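Local coordinates for protein AxyAgu115A (Amphibacillus xylanus NBRC 15112, PDB 6NPS) that probably removes alpha-linked glucuronic acid side groups from arabinoglucuronoxylan by hydrolysis, as a family GH115 alpha-glucuronidase, at residues L323-I328 / P367-S372; L350-E355 / L380-D385; V356-Y361 / N389-P394; S869-R874 / D897-D902. The protein carries 3 engineered substitutions. All blocks are in the same frame, centred on the assembly; numbering follows the deposited sequence.

Contact 1. Residues L323-I328 / P367-S372; sequences LLRDVI and PGLINS
On the outside of the TIM-barrel domain, helix 317-338 packs against the loop that leads from helix 356-361 to strand 379-383. The helix supplies Leu324, Arg325 and Ile328. The loop supplies Gly368, Leu369 and Ser372, and it folds from Leu369 to Ser372 into a type II beta turn. A backbone bond from Ser372 N to Leu369 O closes that turn at 3.2 Å. Leu369 carries the apolar part. Its CG lies anti to the backbone N (chi1 -162°), and this brings both methyls to the helix. Leu369 CD2 sits 3.8 Å from Leu324 CB and, more loosely, 4.4 Å from Ile328 CD1. Leu324 also touches Val356 and Phe359 of helix 356-361, so the leucine pair lies in a wider apolar layer. Arg325 and Leu369 pass alongside, running opposite ways. Leu369 CD1 covers one face of the guanidinium, toward its rim, 3.5 Å from Arg325 NH1. Arg325 is bent at chi3 (-63°), and its tip comes closer to the loop than its base does. Ser372 adds its CB near the same group, while its hydroxyl is bonded to the backbone N of Glu374. The polar link is slight. Arg325 NH2 gives a weak but fairly straight hydrogen bond (165° at the hydrogen) to Gly368 O, which lies at the guanidinium edge, 3.3 Å from NH2.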
# COMPACT_ATOMS: atom_id res chain seq x y z
N LEU A 323 -41.92 -24.43 -10.46
CA LEU A 323 -41.18 -25.67 -10.63
C LEU A 323 -41.21 -26.52 -9.36
O LEU A 323 -41.59 -27.69 -9.39
CB LEU A 323 -39.75 -25.35 -11.06
CG LEU A 323 -38.80 -26.52 -11.30
CD1 LEU A 323 -39.00 -27.12 -12.71
CD2 LEU A 323 -37.34 -26.09 -11.04
N LEU A 324 -40.81 -25.92 -8.21
CA LEU A 324 -40.78 -26.67 -6.95
C LEU A 324 -42.13 -27.28 -6.62
O LEU A 324 -42.20 -28.40 -6.10
CB LEU A 324 -40.32 -25.76 -5.81
CG LEU A 324 -38.80 -25.67 -5.71
CD1 LEU A 324 -38.37 -24.96 -4.42
CD2 LEU A 324 -38.13 -27.04 -5.85
N ARG A 325 -43.21 -26.56 -6.88
CA ARG A 325 -44.53 -27.13 -6.63
C ARG A 325 -44.74 -28.39 -7.45
O ARG A 325 -45.40 -29.34 -6.99
CB ARG A 325 -45.61 -26.10 -6.93
CG ARG A 325 -46.87 -26.26 -6.08
CD ARG A 325 -47.90 -25.18 -6.39
NE ARG A 325 -47.42 -23.84 -6.05
CZ ARG A 325 -47.58 -23.26 -4.86
NH1 ARG A 325 -48.19 -23.90 -3.87
NH2 ARG A 325 -47.12 -22.02 -4.66
N ASP A 326 -44.21 -28.40 -8.68
CA ASP A 326 -44.41 -29.52 -9.59
C ASP A 326 -43.55 -30.70 -9.16
O ASP A 326 -44.02 -31.84 -9.08
CB ASP A 326 -44.10 -29.11 -11.04
CG ASP A 326 -44.82 -30.00 -12.07
OD1 ASP A 326 -44.70 -29.74 -13.30
OD2 ASP A 326 -45.51 -30.96 -11.66
N VAL A 327 -42.28 -30.44 -8.92
CA VAL A 327 -41.38 -31.48 -8.44
C VAL A 327 -41.97 -32.18 -7.21
O VAL A 327 -42.19 -33.40 -7.21
CB VAL A 327 -40.00 -30.88 -8.16
CG1 VAL A 327 -39.14 -31.85 -7.41
CG2 VAL A 327 -39.34 -30.44 -9.48
N ILE A 328 -42.30 -31.40 -6.17
CA ILE A 328 -42.74 -31.98 -4.90
C ILE A 328 -43.98 -32.84 -5.08
O ILE A 328 -44.08 -33.95 -4.53
CB ILE A 328 -42.97 -30.86 -3.85
CG1 ILE A 328 -41.63 -30.33 -3.36
CG2 ILE A 328 -43.79 -31.42 -2.70
CD1 ILE A 328 -41.64 -28.98 -2.57
N PRO A 367 -48.08 -15.55 -4.72
CA PRO A 367 -48.47 -16.18 -3.45
C PRO A 367 -47.58 -17.41 -3.36
O PRO A 367 -47.74 -18.35 -4.15
CB PRO A 367 -49.97 -16.45 -3.64
CG PRO A 367 -50.16 -16.56 -5.12
CD PRO A 367 -49.15 -15.62 -5.74
N GLY A 368 -46.66 -17.41 -2.39
CA GLY A 368 -45.53 -18.34 -2.30
C GLY A 368 -45.86 -19.78 -1.94
O GLY A 368 -47.02 -20.20 -1.86
N LEU A 369 -44.80 -20.57 -1.70
CA LEU A 369 -44.93 -22.01 -1.50
C LEU A 369 -45.39 -22.39 -0.10
O LEU A 369 -45.91 -23.50 0.09
CB LEU A 369 -43.59 -22.69 -1.81
CG LEU A 369 -43.64 -24.20 -2.09
CD1 LEU A 369 -44.85 -24.60 -2.95
CD2 LEU A 369 -42.36 -24.66 -2.77
N ILE A 370 -45.24 -21.49 0.88
CA ILE A 370 -45.65 -21.78 2.25
C ILE A 370 -47.11 -22.21 2.30
O ILE A 370 -47.95 -21.73 1.53
CB ILE A 370 -45.39 -20.55 3.14
CG1 ILE A 370 -45.96 -20.73 4.55
CG2 ILE A 370 -45.98 -19.30 2.50
CD1 ILE A 370 -45.42 -19.70 5.54
N ASN A 371 -47.41 -23.15 3.21
CA ASN A 371 -48.73 -23.70 3.51
C ASN A 371 -49.28 -24.56 2.39
O ASN A 371 -50.46 -24.95 2.44
CB ASN A 371 -49.75 -22.62 3.86
CG ASN A 371 -49.93 -22.45 5.37
OD1 ASN A 371 -49.54 -21.43 5.92
ND2 ASN A 371 -50.55 -23.43 6.03
N SER A 372 -48.47 -24.88 1.37
CA SER A 372 -48.88 -25.87 0.39
C SER A 372 -49.30 -27.16 1.08
O SER A 372 -48.72 -27.57 2.09
CB SER A 372 -47.73 -26.15 -0.58
OG SER A 372 -47.79 -27.49 -1.03

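Contact 2. Residues L350-E355 / L380-D385; sequences LALYKE and LMLCDD
Two backbone hydrogen bonds join residues 350-355 and 380-385, on neighbouring parallel strands. Met381 N donates to Leu350 O at 2.9 Å, in the carbonyl plane. Leu352 N donates to Met381 O at 2.7 Å, nearly along the C=O axis. Past this ladder the chains part slightly, and a water bridges them, between Leu352 O and Cys383 N. Apolar contacts lie on both faces. Leu350 and Leu380 share one face. Ala351 and Met381 share the other, where the bend at Met381 chi3 (61°) sets CE 3.6 Å from Ala351 CB. Leu352 and Leu382 extend alongside in a common direction, with CD1 of Leu352 3.8 Å from CD2 of Leu382. The sulfur-aromatic contact comes at the C-terminal ends. Cys383 SG meets the edge of the Tyr353 ring, 3.5 Å from CD1 and 82° off the ring normal. The Tyr353 hydroxyl bonds to Asn386 and to a bound glycerol, and its ring stacks on His246. Strands 348-351 and 379-383, with helix 356-361 between them, form a beta-alpha-beta unit of the eight-stranded parallel TIM barrel; the glycerol lies beyond their C-terminal ends, where such barrels place their active sites.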
# COMPACT_ATOMS: atom_id res chain seq x y z
N LEU A 350 -37.86 -30.71 3.43
CA LEU A 350 -37.64 -29.74 2.36
C LEU A 350 -36.70 -28.68 2.90
O LEU A 350 -36.97 -28.07 3.93
CB LEU A 350 -38.96 -29.14 1.89
CG LEU A 350 -38.70 -27.97 0.94
CD1 LEU A 350 -38.15 -28.49 -0.40
CD2 LEU A 350 -40.00 -27.20 0.73
N ALA A 351 -35.57 -28.49 2.23
CA ALA A 351 -34.58 -27.53 2.68
C ALA A 351 -34.96 -26.14 2.18
O ALA A 351 -35.11 -25.94 0.97
CB ALA A 351 -33.20 -27.93 2.18
N LEU A 352 -35.13 -25.19 3.09
CA LEU A 352 -35.21 -23.78 2.68
C LEU A 352 -33.82 -23.15 2.67
O LEU A 352 -33.55 -22.16 3.34
CB LEU A 352 -36.16 -23.02 3.60
CG LEU A 352 -37.49 -23.72 3.75
CD1 LEU A 352 -38.43 -22.88 4.58
CD2 LEU A 352 -38.10 -24.06 2.39
N TYR A 353 -32.92 -23.76 1.89
CA TYR A 353 -31.49 -23.41 1.89
C TYR A 353 -31.21 -22.35 0.83
O TYR A 353 -31.59 -22.52 -0.33
CB TYR A 353 -30.61 -24.64 1.65
CG TYR A 353 -29.10 -24.39 1.71
CD1 TYR A 353 -28.48 -23.96 2.90
CD2 TYR A 353 -28.29 -24.56 0.58
CE1 TYR A 353 -27.12 -23.72 2.96
CE2 TYR A 353 -26.92 -24.34 0.62
CZ TYR A 353 -26.33 -23.91 1.82
OH TYR A 353 -24.97 -23.66 1.90
N LYS A 354 -30.50 -21.28 1.24
CA LYS A 354 -30.08 -20.15 0.41
C LYS A 354 -31.24 -19.57 -0.40
O LYS A 354 -32.22 -19.07 0.18
CB LYS A 354 -28.94 -20.54 -0.54
CG LYS A 354 -27.55 -20.44 0.09
CD LYS A 354 -26.58 -21.34 -0.63
CE LYS A 354 -25.15 -20.89 -0.44
NZ LYS A 354 -24.83 -19.76 -1.36
N GLU A 355 -31.15 -19.64 -1.74
CA GLU A 355 -32.16 -19.03 -2.58
C GLU A 355 -33.55 -19.64 -2.40
O GLU A 355 -34.53 -19.04 -2.86
CB GLU A 355 -31.73 -19.13 -4.06
CG GLU A 355 -32.01 -20.49 -4.72
CD GLU A 355 -30.87 -21.50 -4.51
OE1 GLU A 355 -29.79 -21.12 -3.98
OE2 GLU A 355 -31.06 -22.69 -4.87
N LEU A 380 -39.68 -28.78 7.63
CA LEU A 380 -39.24 -27.61 6.86
C LEU A 380 -37.91 -27.18 7.45
O LEU A 380 -37.86 -26.65 8.57
CB LEU A 380 -40.29 -26.50 6.90
CG LEU A 380 -41.64 -26.88 6.26
CD1 LEU A 380 -42.73 -25.84 6.47
CD2 LEU A 380 -41.46 -27.09 4.76
N MET A 381 -36.83 -27.46 6.73
CA MET A 381 -35.51 -27.26 7.31
C MET A 381 -35.04 -25.85 6.96
O MET A 381 -34.80 -25.54 5.79
CB MET A 381 -34.51 -28.29 6.82
CG MET A 381 -33.19 -28.13 7.60
SD MET A 381 -31.90 -29.23 7.02
CE MET A 381 -31.75 -28.67 5.34
N LEU A 382 -34.96 -24.98 7.98
CA LEU A 382 -34.38 -23.66 7.84
C LEU A 382 -32.86 -23.77 7.89
O LEU A 382 -32.30 -24.80 8.30
CB LEU A 382 -34.89 -22.72 8.96
CG LEU A 382 -36.42 -22.57 8.97
CD1 LEU A 382 -36.98 -22.04 10.27
CD2 LEU A 382 -36.88 -21.70 7.82
N CYS A 383 -32.18 -22.71 7.47
CA CYS A 383 -30.73 -22.79 7.37
C CYS A 383 -30.17 -21.50 7.93
O CYS A 383 -30.82 -20.45 7.85
CB CYS A 383 -30.29 -23.00 5.92
SG CYS A 383 -31.17 -24.45 5.16
N ASP A 384 -28.97 -21.58 8.51
CA ASP A 384 -28.23 -20.36 8.84
C ASP A 384 -27.67 -19.75 7.55
O ASP A 384 -27.94 -20.20 6.43
CB ASP A 384 -27.12 -20.64 9.86
CG ASP A 384 -25.91 -21.39 9.26
OD1 ASP A 384 -25.94 -21.87 8.09
OD2 ASP A 384 -24.88 -21.50 9.99
N ASP A 385 -26.89 -18.67 7.70
CA ASP A 385 -26.38 -17.96 6.54
C ASP A 385 -25.03 -18.50 6.08
O ASP A 385 -24.31 -17.79 5.36
CB ASP A 385 -26.29 -16.46 6.85
CG ASP A 385 -25.28 -16.14 7.97
OD1 ASP A 385 -24.67 -17.05 8.60
OD2 ASP A 385 -25.08 -14.94 8.23
O HOH W 1 -33.51 -20.73 5.91
O HOH W 2 -28.53 -20.36 3.80

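Contact 3. Residues V356-Y361 / N389-P394; sequences VEPFFY and NLRTLP
The tight part of this contact is a polar network around the carboxylate of Glu357, on helix 356-361. Glu357 is extended, with CG anti to the backbone N (chi1 -165°), and meets the loop tip to tip. OE2 takes two bonds from Thr392. The Thr392 hydroxyl OG1 donates to Glu357 OE2 at 2.6 Å, from well above the carboxylate plane. The backbone N of Thr392 donates to the same Glu357 OE2 at 3.3 Å and clearly bent. Thr392 chi1 (66°) tucks OG1 in over its own backbone, flanked by N and C. The other oxygen, Glu357 OE1, forms a salt bridge with Arg391 NH2 at 2.9 Å. It lies over a face of the guanidinium, and the two planes are 57° apart, so the pair is not the coplanar two-pronged kind. A water reinforces the bridge, linking Glu357 OE1 to Arg391 NE. A second partner of Arg391 is Lys354 O, bonded through NH1. The guanidinium charge and the two Thr392 donors probably help keep the carboxylate ionised. The looser side has fewer direct bonds. Tyr361 OH comes to Thr392 OG1 at 3.0 Å, with OG1 near the plane of the tyrosine ring at its edge, and reaches Leu393 O through another water. The exposed Pro358 only brushes Arg391, with Pro358 CD 4.3 Å from Arg391 NH2. The contact holds the helix after strand 348-351 to the loop after strand 379-383, in adjacent beta-alpha units of the TIM barrel.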
# COMPACT_ATOMS: atom_id res chain seq x y z
N VAL A 356 -33.66 -20.80 -1.75
CA VAL A 356 -34.96 -21.47 -1.64
C VAL A 356 -35.86 -20.76 -0.61
O VAL A 356 -37.09 -20.75 -0.77
CB VAL A 356 -34.78 -22.96 -1.29
CG1 VAL A 356 -36.15 -23.68 -1.34
CG2 VAL A 356 -33.78 -23.65 -2.23
N GLU A 357 -35.28 -20.19 0.46
CA GLU A 357 -36.07 -19.43 1.44
C GLU A 357 -36.94 -18.36 0.80
O GLU A 357 -38.14 -18.30 1.13
CB GLU A 357 -35.14 -18.84 2.52
CG GLU A 357 -35.85 -18.34 3.80
CD GLU A 357 -34.91 -17.68 4.84
OE1 GLU A 357 -34.30 -16.63 4.51
OE2 GLU A 357 -34.80 -18.20 5.99
N PRO A 358 -36.45 -17.51 -0.12
CA PRO A 358 -37.39 -16.68 -0.90
C PRO A 358 -38.44 -17.48 -1.67
O PRO A 358 -39.54 -16.97 -1.91
CB PRO A 358 -36.47 -15.90 -1.85
CG PRO A 358 -35.17 -15.80 -1.10
CD PRO A 358 -35.04 -17.11 -0.37
N PHE A 359 -38.14 -18.72 -2.07
CA PHE A 359 -39.13 -19.50 -2.81
C PHE A 359 -40.26 -19.94 -1.89
O PHE A 359 -41.41 -20.07 -2.33
CB PHE A 359 -38.47 -20.73 -3.45
CG PHE A 359 -37.38 -20.40 -4.46
CD1 PHE A 359 -37.27 -19.13 -5.01
CD2 PHE A 359 -36.49 -21.38 -4.87
CE1 PHE A 359 -36.27 -18.84 -5.94
CE2 PHE A 359 -35.49 -21.10 -5.80
CZ PHE A 359 -35.38 -19.82 -6.33
N PHE A 360 -39.96 -20.12 -0.60
CA PHE A 360 -40.94 -20.64 0.34
C PHE A 360 -42.02 -19.60 0.63
O PHE A 360 -43.23 -19.88 0.51
CB PHE A 360 -40.23 -21.10 1.62
CG PHE A 360 -41.16 -21.59 2.71
CD1 PHE A 360 -41.96 -22.71 2.53
CD2 PHE A 360 -41.23 -20.91 3.93
CE1 PHE A 360 -42.81 -23.16 3.54
CE2 PHE A 360 -42.07 -21.35 4.94
CZ PHE A 360 -42.86 -22.47 4.75
N TYR A 361 -41.60 -18.38 0.98
CA TYR A 361 -42.54 -17.35 1.41
C TYR A 361 -43.27 -16.70 0.23
O TYR A 361 -44.51 -16.63 0.22
CB TYR A 361 -41.80 -16.31 2.24
CG TYR A 361 -41.19 -16.85 3.52
CD1 TYR A 361 -42.00 -17.36 4.53
CD2 TYR A 361 -39.81 -16.81 3.74
CE1 TYR A 361 -41.46 -17.85 5.71
CE2 TYR A 361 -39.26 -17.29 4.92
CZ TYR A 361 -40.09 -17.80 5.91
OH TYR A 361 -39.52 -18.28 7.07
N ASN A 389 -24.99 -17.61 11.60
CA ASN A 389 -26.04 -16.68 11.98
C ASN A 389 -27.34 -17.20 11.39
O ASN A 389 -27.43 -17.40 10.18
CB ASN A 389 -25.74 -15.28 11.44
CG ASN A 389 -24.35 -14.84 11.80
OD1 ASN A 389 -24.04 -14.59 13.00
ND2 ASN A 389 -23.47 -14.72 10.79
N LEU A 390 -28.34 -17.43 12.24
CA LEU A 390 -29.64 -17.85 11.71
C LEU A 390 -30.16 -16.83 10.71
O LEU A 390 -29.74 -15.67 10.68
CB LEU A 390 -30.67 -18.02 12.82
CG LEU A 390 -30.23 -18.87 14.01
CD1 LEU A 390 -31.41 -19.09 14.98
CD2 LEU A 390 -29.62 -20.22 13.59
N ARG A 391 -31.10 -17.29 9.89
CA ARG A 391 -31.87 -16.44 9.00
C ARG A 391 -33.28 -16.30 9.56
O ARG A 391 -33.45 -16.06 10.76
CB ARG A 391 -31.85 -17.05 7.57
CG ARG A 391 -30.42 -17.13 7.01
CD ARG A 391 -30.40 -17.80 5.61
NE ARG A 391 -31.12 -16.97 4.67
CZ ARG A 391 -31.41 -17.32 3.42
NH1 ARG A 391 -31.05 -18.51 2.95
NH2 ARG A 391 -32.08 -16.47 2.64
N THR A 392 -34.31 -16.43 8.73
CA THR A 392 -35.66 -16.30 9.26
C THR A 392 -36.04 -17.56 10.04
O THR A 392 -35.43 -18.63 9.90
CB THR A 392 -36.69 -16.06 8.18
OG1 THR A 392 -36.77 -17.22 7.35
CG2 THR A 392 -36.29 -14.84 7.36
N LEU A 393 -37.05 -17.40 10.89
CA LEU A 393 -37.45 -18.41 11.85
C LEU A 393 -38.98 -18.44 11.85
O LEU A 393 -39.62 -17.48 11.40
CB LEU A 393 -36.89 -18.06 13.24
CG LEU A 393 -35.36 -18.12 13.40
CD1 LEU A 393 -34.97 -17.59 14.80
CD2 LEU A 393 -34.77 -19.56 13.17
N PRO A 394 -39.58 -19.50 12.38
CA PRO A 394 -41.05 -19.60 12.33
C PRO A 394 -41.75 -18.47 13.10
O PRO A 394 -41.40 -18.16 14.24
CB PRO A 394 -41.34 -20.97 12.96
CG PRO A 394 -40.06 -21.75 12.76
CD PRO A 394 -38.98 -20.72 12.95
O HOH W 3 -32.82 -14.59 5.24
O HOH W 4 -40.35 -16.46 9.17

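Contact 4. Residues S869-R874 / D897-D902; sequences SNPVTR and DGYHVD
Neither segment has regular secondary structure, and the two loops come closest at Asn870 and Val901, whose CA atoms are 7.4 Å apart. Side chains make the contact. Tyr899 has CG anti to its backbone N (chi1 179°), which sends the ring toward the other loop. Its hydroxyl donates to Asn870 OD1 at 2.7 Å, nearly along the C=O axis (168°). The oxygen lies in the plane of the ring, at its edge. The Asn870 side chain runs roughly perpendicular to that of Tyr899, with amide and ring planes 33° apart. Val901 crosses the same amide, and its CG2 lies 3.4 Å from Asn870 OD1. Pro871 adds an apolar touch, with CD 3.9 Å from Tyr899 CE2. In the second loop, the His900 ring turns back on its own chain, and ND1 donates to Gly898 O at 3.0 Å, in the ring plane. Trp906 of helix 904-912 touches Asn870, Tyr899 and Val901 and closes this group within the C-terminal domain. Asn870 also reaches the barrel, where its ND2 bonds to Leu390 O and Asp385 OD2. Both ends of the buried amide are therefore used. The oxygen accepts from a tyrosine of its own domain and the nitrogen donates to loops of the barrel domain, so the bonds at both ends fix which way round the amide sits at the domain boundary.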
# COMPACT_ATOMS: atom_id res chain seq x y z
N SER A 869 -26.53 -10.40 13.39
CA SER A 869 -27.71 -11.23 13.26
C SER A 869 -28.53 -10.84 12.04
O SER A 869 -28.50 -9.69 11.58
CB SER A 869 -28.57 -11.09 14.52
OG SER A 869 -28.07 -11.96 15.51
N ASN A 870 -29.31 -11.79 11.55
CA ASN A 870 -30.19 -11.52 10.43
C ASN A 870 -31.62 -11.37 10.92
O ASN A 870 -31.99 -11.96 11.93
CB ASN A 870 -30.08 -12.67 9.42
CG ASN A 870 -28.68 -12.84 8.91
OD1 ASN A 870 -28.12 -11.88 8.37
ND2 ASN A 870 -28.09 -14.02 9.08
N PRO A 871 -32.46 -10.58 10.23
CA PRO A 871 -33.86 -10.46 10.66
C PRO A 871 -34.53 -11.83 10.75
O PRO A 871 -34.30 -12.71 9.91
CB PRO A 871 -34.51 -9.61 9.56
CG PRO A 871 -33.39 -8.95 8.83
CD PRO A 871 -32.20 -9.85 8.98
N VAL A 872 -35.41 -11.98 11.76
CA VAL A 872 -36.08 -13.27 11.98
C VAL A 872 -37.36 -13.44 11.18
O VAL A 872 -37.94 -14.54 11.16
CB VAL A 872 -36.43 -13.50 13.47
CG1 VAL A 872 -35.20 -13.43 14.29
CG2 VAL A 872 -37.48 -12.45 13.95
N THR A 873 -37.84 -12.39 10.51
CA THR A 873 -39.03 -12.52 9.68
C THR A 873 -38.70 -12.19 8.22
O THR A 873 -37.65 -11.62 7.90
CB THR A 873 -40.19 -11.61 10.12
OG1 THR A 873 -39.95 -10.27 9.66
CG2 THR A 873 -40.41 -11.63 11.65
N ARG A 874 -39.62 -12.54 7.33
CA ARG A 874 -39.38 -12.31 5.91
C ARG A 874 -39.41 -10.83 5.55
O ARG A 874 -39.06 -10.49 4.41
CB ARG A 874 -40.39 -13.08 5.06
CG ARG A 874 -41.83 -12.62 5.24
CD ARG A 874 -42.80 -13.59 4.57
NE ARG A 874 -43.67 -12.93 3.59
CZ ARG A 874 -43.31 -12.63 2.35
NH1 ARG A 874 -42.08 -12.92 1.92
NH2 ARG A 874 -44.17 -12.03 1.53
N ASP A 897 -29.70 0.08 4.62
CA ASP A 897 -30.63 0.10 3.50
C ASP A 897 -30.38 -1.08 2.58
O ASP A 897 -29.23 -1.37 2.22
CB ASP A 897 -30.48 1.41 2.70
CG ASP A 897 -30.67 2.65 3.56
OD1 ASP A 897 -29.78 3.53 3.53
OD2 ASP A 897 -31.71 2.75 4.24
N GLY A 898 -31.45 -1.77 2.20
CA GLY A 898 -31.34 -2.87 1.26
C GLY A 898 -30.67 -4.11 1.77
O GLY A 898 -30.25 -4.96 0.97
N TYR A 899 -30.55 -4.26 3.09
CA TYR A 899 -29.83 -5.39 3.67
C TYR A 899 -30.44 -6.72 3.24
O TYR A 899 -31.66 -6.87 3.19
CB TYR A 899 -29.83 -5.29 5.19
CG TYR A 899 -29.12 -6.42 5.84
CD1 TYR A 899 -27.77 -6.33 6.11
CD2 TYR A 899 -29.80 -7.59 6.20
CE1 TYR A 899 -27.10 -7.38 6.71
CE2 TYR A 899 -29.13 -8.64 6.81
CZ TYR A 899 -27.79 -8.52 7.05
OH TYR A 899 -27.11 -9.54 7.64
N HIS A 900 -29.58 -7.71 2.98
CA HIS A 900 -30.07 -9.07 2.76
C HIS A 900 -28.88 -10.01 2.83
O HIS A 900 -27.76 -9.65 2.45
CB HIS A 900 -30.81 -9.22 1.41
CG HIS A 900 -29.97 -8.92 0.21
ND1 HIS A 900 -29.65 -7.63 -0.16
CD2 HIS A 900 -29.38 -9.72 -0.70
CE1 HIS A 900 -28.89 -7.65 -1.24
NE2 HIS A 900 -28.71 -8.92 -1.59
N VAL A 901 -29.12 -11.22 3.35
CA VAL A 901 -28.09 -12.24 3.33
C VAL A 901 -27.57 -12.42 1.90
O VAL A 901 -28.35 -12.40 0.92
CB VAL A 901 -28.65 -13.54 3.92
CG1 VAL A 901 -27.68 -14.70 3.75
CG2 VAL A 901 -28.99 -13.33 5.41
N ASP A 902 -26.25 -12.54 1.77
CA ASP A 902 -25.45 -12.62 0.56
C ASP A 902 -25.28 -11.26 -0.10
O ASP A 902 -24.64 -11.20 -1.16
CB ASP A 902 -26.01 -13.62 -0.47
CG ASP A 902 -25.94 -15.06 0.02
OD1 ASP A 902 -26.95 -15.80 -0.13
OD2 ASP A 902 -24.88 -15.44 0.59

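Contacts 1, 2 and 3 lie in the TIM-barrel region, and contact 4 in the C-terminal domain. Contacts 2 and 4 are buried, contact 4 at the domain boundary; contacts 1 and 3 are partly buried. Contact 2 relies on backbone bonds and apolar side chains, contact 1 is mostly apolar with one weak bond, and contact 3 is charged and partly watered. Helix 356-361 joins the first three: Phe360 O receives Ile370 N of contact 1, and Val356 CG1 packs on Ala351 O of contact 2. Lys354 O with Arg391 NH1 separately links contacts 2 and 3. Contact 4 meets contact 2 through Asn870 ND2 and Asp385 OD2, and contact 3 through Val872 O and Leu393 N. Contacts 1 and 4 do not touch.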